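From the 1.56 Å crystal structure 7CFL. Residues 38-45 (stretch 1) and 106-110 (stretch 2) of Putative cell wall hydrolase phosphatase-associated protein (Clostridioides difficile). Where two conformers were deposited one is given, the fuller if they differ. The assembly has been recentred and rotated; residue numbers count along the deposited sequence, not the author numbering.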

# COMPACT_ATOMS: atom_id res chain seq x y z
N SER A 38 5.45 -14.38 1.32
CA SER A 38 6.38 -13.29 0.95
C SER A 38 5.64 -12.34 -0.00
O SER A 38 4.67 -12.77 -0.66
CB SER A 38 7.65 -13.82 0.35
OG SER A 38 7.39 -14.49 -0.87
N PHE A 39 6.09 -11.09 -0.09
CA PHE A 39 5.34 -10.04 -0.83
C PHE A 39 6.28 -8.97 -1.37
O PHE A 39 7.27 -8.66 -0.75
CB PHE A 39 4.34 -9.34 0.10
CG PHE A 39 3.34 -10.25 0.77
CD1 PHE A 39 2.20 -10.67 0.11
CD2 PHE A 39 3.55 -10.72 2.06
CE1 PHE A 39 1.28 -11.49 0.74
CE2 PHE A 39 2.64 -11.57 2.68
CZ PHE A 39 1.51 -11.97 2.01
N ASP A 40 5.87 -8.32 -2.47
CA ASP A 40 6.36 -6.98 -2.82
C ASP A 40 5.22 -6.01 -2.48
O ASP A 40 4.16 -6.47 -1.98
CB ASP A 40 6.94 -6.92 -4.24
CG ASP A 40 5.95 -7.16 -5.37
OD1 ASP A 40 4.73 -6.95 -5.15
OD2 ASP A 40 6.42 -7.57 -6.47
N CYS A 41 5.41 -4.72 -2.68
CA CYS A 41 4.48 -3.73 -2.08
C CYS A 41 3.09 -3.87 -2.76
O CYS A 41 2.12 -3.98 -2.04
CB CYS A 41 5.11 -2.35 -2.09
SG CYS A 41 5.21 -1.63 -3.75
N SER A 42 3.04 -4.03 -4.06
CA SER A 42 1.78 -4.18 -4.83
C SER A 42 1.25 -5.61 -4.72
O SER A 42 0.05 -5.81 -4.76
CB SER A 42 2.04 -3.79 -6.27
OG SER A 42 3.09 -4.57 -6.80
N GLY A 43 2.12 -6.60 -4.57
CA GLY A 43 1.64 -7.98 -4.35
C GLY A 43 0.93 -8.11 -3.02
O GLY A 43 -0.06 -8.87 -2.93
N PHE A 44 1.39 -7.35 -2.02
CA PHE A 44 0.80 -7.27 -0.67
C PHE A 44 -0.58 -6.66 -0.77
O PHE A 44 -1.56 -7.22 -0.26
CB PHE A 44 1.67 -6.42 0.24
CG PHE A 44 1.11 -6.24 1.63
CD1 PHE A 44 1.02 -7.30 2.52
CD2 PHE A 44 0.67 -4.99 2.03
CE1 PHE A 44 0.50 -7.11 3.79
CE2 PHE A 44 0.16 -4.80 3.31
CZ PHE A 44 0.08 -5.86 4.19
N THR A 45 -0.67 -5.48 -1.37
CA THR A 45 -2.00 -4.84 -1.48
C THR A 45 -2.96 -5.72 -2.30
O THR A 45 -4.09 -5.91 -1.85
CB THR A 45 -1.91 -3.41 -2.00
OG1 THR A 45 -1.29 -3.37 -3.29
CG2 THR A 45 -1.15 -2.54 -1.05
N MET A 106 0.35 3.78 7.41
CA MET A 106 -0.04 2.79 6.40
C MET A 106 0.66 1.47 6.72
O MET A 106 1.75 1.50 7.32
CB MET A 106 0.37 3.20 4.98
CG MET A 106 1.88 3.46 4.82
SD MET A 106 2.29 3.81 3.13
CE MET A 106 4.03 4.16 3.25
N ILE A 107 0.01 0.40 6.33
CA ILE A 107 0.68 -0.93 6.35
C ILE A 107 1.17 -1.22 4.92
O ILE A 107 0.43 -1.00 3.98
CB ILE A 107 -0.22 -2.02 6.94
CG1 ILE A 107 0.53 -3.37 7.09
CG2 ILE A 107 -1.48 -2.21 6.10
CD1 ILE A 107 -0.15 -4.28 8.08
N HIS A 108 2.36 -1.83 4.79
CA HIS A 108 2.96 -2.05 3.45
C HIS A 108 4.06 -3.08 3.55
O HIS A 108 4.60 -3.30 4.64
CB HIS A 108 3.46 -0.74 2.81
CG HIS A 108 4.52 -0.02 3.57
ND1 HIS A 108 5.62 0.55 2.94
CD2 HIS A 108 4.70 0.18 4.89
CE1 HIS A 108 6.39 1.11 3.85
NE2 HIS A 108 5.85 0.90 5.04
N ALA A 109 4.46 -3.55 2.39
CA ALA A 109 5.61 -4.47 2.27
C ALA A 109 6.81 -3.57 1.94
O ALA A 109 6.95 -3.13 0.78
CB ALA A 109 5.29 -5.42 1.18
N SER A 110 7.61 -3.20 2.94
CA SER A 110 8.65 -2.17 2.79
C SER A 110 9.91 -2.82 2.21
O SER A 110 10.44 -3.72 2.87
CB SER A 110 8.95 -1.47 4.07
OG SER A 110 10.19 -0.79 3.96
O HOH W 1 2.55 -2.58 0.25

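A small side chain on a strand often marks the place where a helix can come close, and the start of the helix at Cys41 in this putative cell wall hydrolase is a compact example. The helix that begins there and the strand of residues 106-110 run at 132° to each other, nearer antiparallel than parallel, and their axes approach to 7.0 Å. The tightest backbone register is between Cys41 and Ala109, whose CA atoms lie 4.6 Å apart.

The bump at the centre is the methyl group of Ala109. Its CA-to-CB bond points toward the other stretch, and the hollow that receives it is made from the end of the loop and the first turn of the helix. Ala109 CB lies 3.5 Å from Asp40 O, 4.2 Å from Phe39 CB and 3.9 Å from Phe44 CB, so one methyl touches backbone and side chains together. Phe39 contributes little beyond its CB: that bond points toward the strand, but the m rotamer carries the ring away. Cys41, set sideways to the strand, adds its own CB at 3.5 Å from Ala109 O.

If Ala109 is the knob of the strand, Phe44 is the broad one of the helix. In its t rotamer it extends along the strand from Ala109 back to Ile107. Phe44 CZ reaches Ile107 CG1 at 3.8 Å, an apolar contact between ring and aliphatic chain, while Phe44 CE2 rests 3.9 Å from His108 CA. The ring therefore meets backbone at His108, whose side chain points away and finds its hydrogen-bonding partners elsewhere in the structure. The alternation of a strand is visible here: Ala109 faces the helix, while His108 and Ser110 turn from it.

No direct hydrogen bond crosses between the stretches; shape and apolar contact do much of the work, over 257 Å² of summed buried surface. A single water supplies a polar link, donating to Cys41 O at 2.7 Å and accepting from Ala109 N at 3.0 Å. It thereby joins the two backbones at their point of closest register, where carbonyl and amide are too far apart to bond directly.

The helical side of the hollow is held by its own bonds. Asp40, at the N-cap, accepts from Gly43 N through OD1 at 2.7 Å, satisfying an amide at the start of the helix. Asp40 O, which touches the Ala109 methyl, also accepts from Phe44 N at 2.9 Å, so the same carbonyl helps line the hollow and anchor the first helical turn.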